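Local coordinates for class II aldolase/adducin N-terminal domain-containing protein (Thermoplasma acidophilum, PDB 3M4R) that is of unknown function, but its class II aldolase-like N-terminal domain binds zinc and the full-length protein is probably an oxidoreductase of the short-chain dehydrogenase family, at residues Y125-I139 and Y201-I215. Numbering follows the deposited sequence.
Sequences YKFVMHSHADAILSI and YDRHINIVSRAENFI. With ZN (zinc ion), chain B.
Between the two zinc-binding histidines of strand 127-131 and the loop after it, S131 turns the other way and meets a third, metal-free histidine: S131 OG lies 2.8 Å from H204 NE2, in the plane of the imidazole at its edge. Either group could donate this hydrogen bond, the only one joining the two segments. The S131 hydroxyl, held between its own backbone N and carbonyl carbon (chi1 79°), also accepts a weak bond from A133 N. At the far side of the H204 ring, ND1 finds its polar partner in T192 of strand 189-194, so both ring nitrogens are engaged. With an alanine in place of H204, the S131 hydroxyl and T192 would probably each lose their imidazole partner, and a gap would open beneath the strand. Two residues earlier in the strand, SE in the extended side chain of selenomethionine M129 rests 3.6 Å from Y201 N.

Helix 134-139 crosses helix 201-215 at 55°, their axes 8.4 Å apart. A135 is a knob in the hole formed by V208, A211, E212 and I215, its CB 4.0 Å from A211 CB; the small A135 and A211 facing each other are consistent with this close approach. I136 reaches in with CD1, 3.9 Å from A211 CB. At the outer end I139 CD1 meets F214 CD2 at 3.6 Å, the side chains crossing at about a right angle.

H130 and H132 point away from the helix and bind zinc through NE2, with E116, H188 and a water completing the site. Helix 201-215 thus packs against the zinc-bearing strand of the AraD-like class II aldolase/adducin N-terminal domain with one polar link amid apolar contacts, and the S131–H204 bond probably helps fix the backbone between the two ligands.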
loop_
_atom_site.group_PDB
_atom_site.type_symbol
_atom_site.label_atom_id
_atom_site.label_comp_id
_atom_site.label_asym_id
_atom_site.label_seq_id
_atom_site.Cartn_x
_atom_site.Cartn_y
_atom_site.Cartn_z
ATOM N N TYR A 125 -0.191 -7.657 -7.019
ATOM C CA TYR A 125 -1.108 -8.367 -6.170
ATOM C C TYR A 125 -2.389 -7.544 -6.091
ATOM O O TYR A 125 -2.380 -6.293 -6.185
ATOM C CB TYR A 125 -0.517 -8.549 -4.765
ATOM C CG TYR A 125 0.192 -9.884 -4.468
ATOM C CD1 TYR A 125 -0.534 -11.072 -4.376
ATOM C CD2 TYR A 125 1.568 -9.935 -4.208
ATOM C CE1 TYR A 125 0.086 -12.315 -4.099
ATOM C CE2 TYR A 125 2.216 -11.158 -3.883
ATOM C CZ TYR A 125 1.465 -12.359 -3.842
ATOM O OH TYR A 125 2.057 -13.590 -3.539
ATOM N N LYS A 126 -3.511 -8.238 -5.964
ATOM C CA LYS A 126 -4.806 -7.569 -5.941
ATOM C C LYS A 126 -4.886 -6.522 -4.816
ATOM O O LYS A 126 -5.343 -5.387 -5.052
ATOM C CB LYS A 126 -5.935 -8.591 -5.847
ATOM C CG LYS A 126 -7.320 -8.054 -6.011
ATOM C CD LYS A 126 -8.327 -9.177 -6.076
ATOM C CE LYS A 126 -9.763 -8.625 -6.027
ATOM N NZ LYS A 126 -10.186 -8.007 -7.332
ATOM N N PHE A 127 -4.489 -6.897 -3.610
ATOM C CA PHE A 127 -4.550 -5.991 -2.451
ATOM C C PHE A 127 -3.134 -5.600 -2.039
ATOM O O PHE A 127 -2.249 -6.427 -1.992
ATOM C CB PHE A 127 -5.238 -6.672 -1.221
ATOM C CG PHE A 127 -6.709 -6.866 -1.383
ATOM C CD1 PHE A 127 -7.208 -7.954 -2.131
ATOM C CD2 PHE A 127 -7.608 -5.981 -0.798
ATOM C CE1 PHE A 127 -8.563 -8.143 -2.287
ATOM C CE2 PHE A 127 -8.999 -6.168 -0.977
ATOM C CZ PHE A 127 -9.461 -7.244 -1.712
ATOM N N VAL A 128 -2.938 -4.328 -1.710
ATOM C CA VAL A 128 -1.675 -3.810 -1.226
ATOM C C VAL A 128 -1.993 -2.893 -0.042
ATOM O O VAL A 128 -2.940 -2.085 -0.075
ATOM C CB VAL A 128 -0.955 -2.988 -2.311
ATOM C CG1 VAL A 128 0.335 -2.385 -1.773
ATOM C CG2 VAL A 128 -0.677 -3.839 -3.573
HETATM N N MSE A 129 -1.161 -2.992 0.992
HETATM C CA MSE A 129 -1.289 -2.165 2.181
HETATM C C MSE A 129 0.053 -1.551 2.527
HETATM O O MSE A 129 1.084 -2.227 2.540
HETATM C CB MSE A 129 -1.769 -3.037 3.332
HETATM C CG MSE A 129 -3.179 -3.529 3.084
HETATM SE SE MSE A 129 -3.748 -4.607 4.612
HETATM C CE MSE A 129 -5.453 -5.061 3.825
ATOM N N HIS A 130 0.018 -0.266 2.830
ATOM C CA HIS A 130 1.189 0.528 3.132
ATOM C C HIS A 130 0.945 1.263 4.454
ATOM O O HIS A 130 -0.025 2.002 4.552
ATOM C CB HIS A 130 1.408 1.571 2.046
ATOM C CG HIS A 130 2.601 2.426 2.276
ATOM N ND1 HIS A 130 3.757 1.941 2.860
ATOM C CD2 HIS A 130 2.812 3.746 2.046
ATOM C CE1 HIS A 130 4.632 2.931 2.945
ATOM N NE2 HIS A 130 4.071 4.036 2.489
ATOM N N SER A 131 1.842 1.089 5.434
ATOM C CA SER A 131 1.816 1.874 6.660
ATOM C C SER A 131 3.177 2.513 6.972
ATOM O O SER A 131 4.207 2.140 6.433
ATOM C CB SER A 131 1.402 0.996 7.839
ATOM O OG SER A 131 2.498 0.212 8.294
ATOM N N HIS A 132 3.159 3.457 7.891
ATOM C CA HIS A 132 4.366 4.037 8.422
ATOM C C HIS A 132 4.502 3.544 9.875
ATOM O O HIS A 132 4.712 4.322 10.793
ATOM C CB HIS A 132 4.316 5.564 8.330
ATOM C CG HIS A 132 4.193 6.081 6.926
ATOM N ND1 HIS A 132 3.824 7.380 6.657
ATOM C CD2 HIS A 132 4.371 5.479 5.716
ATOM C CE1 HIS A 132 3.778 7.560 5.345
ATOM N NE2 HIS A 132 4.117 6.429 4.752
ATOM N N ALA A 133 4.370 2.232 10.060
ATOM C CA ALA A 133 4.300 1.616 11.394
ATOM C C ALA A 133 5.475 2.062 12.250
ATOM O O ALA A 133 6.623 1.940 11.827
ATOM C CB ALA A 133 4.296 0.114 11.265
ATOM N N ASP A 134 5.175 2.599 13.431
ATOM C CA ASP A 134 6.203 3.054 14.368
ATOM C C ASP A 134 7.346 2.038 14.650
ATOM O O ASP A 134 8.510 2.394 14.579
ATOM C CB ASP A 134 5.563 3.489 15.690
ATOM C CG ASP A 134 6.565 4.141 16.613
ATOM O OD1 ASP A 134 7.059 5.227 16.218
ATOM O OD2 ASP A 134 6.876 3.562 17.702
ATOM N N ALA A 135 7.009 0.796 14.969
ATOM C CA ALA A 135 8.016 -0.230 15.218
ATOM C C ALA A 135 8.885 -0.529 13.978
ATOM O O ALA A 135 10.035 -0.945 14.103
ATOM C CB ALA A 135 7.359 -1.521 15.727
ATOM N N ILE A 136 8.349 -0.317 12.787
ATOM C CA ILE A 136 9.153 -0.496 11.570
ATOM C C ILE A 136 10.144 0.659 11.417
ATOM O O ILE A 136 11.298 0.453 11.006
ATOM C CB ILE A 136 8.282 -0.641 10.333
ATOM C CG1 ILE A 136 7.587 -2.016 10.334
ATOM C CG2 ILE A 136 9.103 -0.437 9.061
ATOM C CD1 ILE A 136 8.508 -3.260 10.165
ATOM N N LEU A 137 9.698 1.865 11.753
ATOM C CA LEU A 137 10.555 3.031 11.713
ATOM C C LEU A 137 11.693 2.875 12.717
ATOM O O LEU A 137 12.830 3.164 12.379
ATOM C CB LEU A 137 9.758 4.314 11.999
ATOM C CG LEU A 137 8.838 4.923 10.913
ATOM C CD1 LEU A 137 8.167 6.219 11.452
ATOM C CD2 LEU A 137 9.603 5.238 9.624
ATOM N N SER A 138 11.385 2.383 13.923
ATOM C CA SER A 138 12.396 2.158 14.954
ATOM C C SER A 138 13.450 1.147 14.549
ATOM O O SER A 138 14.632 1.418 14.673
ATOM C CB SER A 138 11.781 1.628 16.248
ATOM O OG SER A 138 10.929 2.578 16.847
ATOM N N ILE A 139 13.020 -0.025 14.083
ATOM C CA ILE A 139 13.971 -1.071 13.737
ATOM C C ILE A 139 14.830 -0.664 12.555
ATOM O O ILE A 139 16.016 -0.976 12.518
ATOM C CB ILE A 139 13.312 -2.466 13.498
ATOM C CG1 ILE A 139 14.340 -3.560 13.826
ATOM C CG2 ILE A 139 12.807 -2.604 12.071
ATOM C CD1 ILE A 139 13.800 -4.964 13.827
ATOM N N TYR A 201 -3.293 -8.164 5.071
ATOM C CA TYR A 201 -3.408 -7.751 6.476
ATOM C C TYR A 201 -2.613 -8.661 7.388
ATOM O O TYR A 201 -1.827 -8.211 8.199
ATOM C CB TYR A 201 -4.853 -7.814 6.960
ATOM C CG TYR A 201 -4.999 -7.427 8.421
ATOM C CD1 TYR A 201 -4.881 -6.097 8.801
ATOM C CD2 TYR A 201 -5.232 -8.379 9.418
ATOM C CE1 TYR A 201 -4.991 -5.714 10.140
ATOM C CE2 TYR A 201 -5.347 -8.002 10.784
ATOM C CZ TYR A 201 -5.229 -6.654 11.118
ATOM O OH TYR A 201 -5.328 -6.219 12.422
ATOM N N ASP A 202 -2.854 -9.954 7.306
ATOM C CA ASP A 202 -2.145 -10.873 8.219
ATOM C C ASP A 202 -0.626 -10.699 8.068
ATOM O O ASP A 202 0.121 -10.751 9.059
ATOM C CB ASP A 202 -2.536 -12.344 7.962
ATOM C CG ASP A 202 -3.981 -12.692 8.418
ATOM O OD1 ASP A 202 -4.627 -11.916 9.185
ATOM O OD2 ASP A 202 -4.451 -13.799 8.031
ATOM N N ARG A 203 -0.160 -10.523 6.829
ATOM C CA ARG A 203 1.261 -10.330 6.581
ATOM C C ARG A 203 1.735 -9.050 7.220
ATOM O O ARG A 203 2.855 -9.005 7.754
ATOM C CB ARG A 203 1.599 -10.270 5.092
ATOM C CG ARG A 203 1.539 -11.607 4.398
ATOM C CD ARG A 203 1.545 -11.567 2.875
ATOM N NE ARG A 203 1.668 -12.944 2.380
ATOM C CZ ARG A 203 1.315 -13.386 1.185
ATOM N NH1 ARG A 203 0.817 -12.579 0.293
ATOM N NH2 ARG A 203 1.466 -14.671 0.893
ATOM N N HIS A 204 0.897 -8.012 7.191
ATOM C CA HIS A 204 1.283 -6.751 7.810
ATOM C C HIS A 204 1.479 -6.899 9.333
ATOM O O HIS A 204 2.474 -6.439 9.903
ATOM C CB HIS A 204 0.237 -5.681 7.525
ATOM C CG HIS A 204 0.825 -4.332 7.276
ATOM N ND1 HIS A 204 1.170 -3.897 6.009
ATOM C CD2 HIS A 204 1.121 -3.314 8.116
ATOM C CE1 HIS A 204 1.711 -2.687 6.096
ATOM N NE2 HIS A 204 1.660 -2.295 7.356
ATOM N N ILE A 205 0.509 -7.529 9.987
ATOM C CA ILE A 205 0.553 -7.687 11.447
ATOM C C ILE A 205 1.744 -8.533 11.862
ATOM O O ILE A 205 2.497 -8.143 12.760
ATOM C CB ILE A 205 -0.762 -8.286 12.006
ATOM C CG1 ILE A 205 -1.947 -7.347 11.758
ATOM C CG2 ILE A 205 -0.625 -8.620 13.510
ATOM C CD1 ILE A 205 -1.710 -5.903 12.216
ATOM N N ASN A 206 1.910 -9.681 11.204
ATOM C CA ASN A 206 3.006 -10.618 11.509
ATOM C C ASN A 206 4.349 -9.908 11.462
ATOM O O ASN A 206 5.120 -10.000 12.408
ATOM C CB ASN A 206 2.954 -11.829 10.559
ATOM C CG ASN A 206 1.951 -12.878 11.028
ATOM O OD1 ASN A 206 1.820 -13.100 12.242
ATOM N ND2 ASN A 206 1.265 -13.543 10.100
ATOM N N ILE A 207 4.578 -9.100 10.430
ATOM C CA ILE A 207 5.853 -8.391 10.291
ATOM C C ILE A 207 6.044 -7.286 11.314
ATOM O O ILE A 207 7.114 -7.187 11.948
ATOM C CB ILE A 207 6.041 -7.822 8.892
ATOM C CG1 ILE A 207 6.304 -8.972 7.899
ATOM C CG2 ILE A 207 7.173 -6.789 8.864
ATOM C CD1 ILE A 207 5.929 -8.599 6.466
ATOM N N VAL A 208 5.024 -6.476 11.537
ATOM C CA VAL A 208 5.189 -5.363 12.457
ATOM C C VAL A 208 5.357 -5.908 13.878
ATOM O O VAL A 208 6.182 -5.417 14.630
ATOM C CB VAL A 208 4.009 -4.382 12.399
ATOM C CG1 VAL A 208 4.095 -3.374 13.508
ATOM C CG2 VAL A 208 3.970 -3.672 11.000
ATOM N N SER A 209 4.582 -6.936 14.218
ATOM C CA SER A 209 4.579 -7.476 15.569
ATOM C C SER A 209 5.927 -8.127 15.865
ATOM O O SER A 209 6.402 -8.049 16.986
ATOM C CB SER A 209 3.376 -8.409 15.818
ATOM O OG SER A 209 3.538 -9.695 15.245
ATOM N N ARG A 210 6.559 -8.701 14.843
ATOM C CA ARG A 210 7.936 -9.177 14.944
ATOM C C ARG A 210 8.943 -8.046 15.175
ATOM O O ARG A 210 9.881 -8.192 15.985
ATOM C CB ARG A 210 8.334 -10.045 13.744
ATOM C CG ARG A 210 7.534 -11.342 13.676
ATOM C CD ARG A 210 7.717 -12.116 12.371
ATOM N NE ARG A 210 8.934 -12.920 12.415
ATOM C CZ ARG A 210 9.220 -13.920 11.582
ATOM N NH1 ARG A 210 10.364 -14.577 11.706
ATOM N NH2 ARG A 210 8.378 -14.258 10.606
ATOM N N ALA A 211 8.740 -6.927 14.506
ATOM C CA ALA A 211 9.536 -5.729 14.737
ATOM C C ALA A 211 9.366 -5.255 16.176
ATOM O O ALA A 211 10.343 -4.953 16.851
ATOM C CB ALA A 211 9.112 -4.599 13.774
ATOM N N GLU A 212 8.115 -5.158 16.610
ATOM C CA GLU A 212 7.800 -4.680 17.952
ATOM C C GLU A 212 8.375 -5.623 19.025
ATOM O O GLU A 212 9.091 -5.177 19.913
ATOM C CB GLU A 212 6.289 -4.521 18.131
ATOM C CG GLU A 212 5.910 -3.483 19.186
ATOM C CD GLU A 212 4.436 -3.540 19.539
ATOM O OE1 GLU A 212 4.141 -3.748 20.733
ATOM O OE2 GLU A 212 3.587 -3.404 18.627
ATOM N N ASN A 213 8.082 -6.918 18.899
ATOM C CA ASN A 213 8.690 -7.970 19.741
ATOM C C ASN A 213 10.173 -7.750 19.945
ATOM O O ASN A 213 10.671 -7.867 21.060
ATOM C CB ASN A 213 8.565 -9.356 19.085
ATOM C CG ASN A 213 7.243 -10.054 19.376
ATOM O OD1 ASN A 213 6.598 -9.788 20.390
ATOM N ND2 ASN A 213 6.851 -10.986 18.491
ATOM N N PHE A 214 10.875 -7.464 18.849
ATOM C CA PHE A 214 12.328 -7.320 18.861
ATOM C C PHE A 214 12.825 -6.058 19.564
ATOM O O PHE A 214 13.828 -6.105 20.280
ATOM C CB PHE A 214 12.907 -7.377 17.444
ATOM C CG PHE A 214 14.384 -7.094 17.392
ATOM C CD1 PHE A 214 15.304 -8.114 17.600
ATOM C CD2 PHE A 214 14.852 -5.806 17.181
ATOM C CE1 PHE A 214 16.684 -7.846 17.587
ATOM C CE2 PHE A 214 16.212 -5.534 17.157
ATOM C CZ PHE A 214 17.128 -6.552 17.359
ATOM N N ILE A 215 12.158 -4.931 19.366
ATOM C CA ILE A 215 12.536 -3.716 20.106
ATOM C C ILE A 215 11.896 -3.608 21.546
ATOM O O ILE A 215 12.223 -2.689 22.293
ATOM C CB ILE A 215 12.272 -2.440 19.256
ATOM C CG1 ILE A 215 10.774 -2.166 19.114
ATOM C CG2 ILE A 215 12.923 -2.554 17.848
ATOM C CD1 ILE A 215 10.428 -1.134 17.999
HETATM ZN ZN ZN B . 4.556 6.176 2.673
HETATM O O HOH W 1 5.075 8.130 2.736
#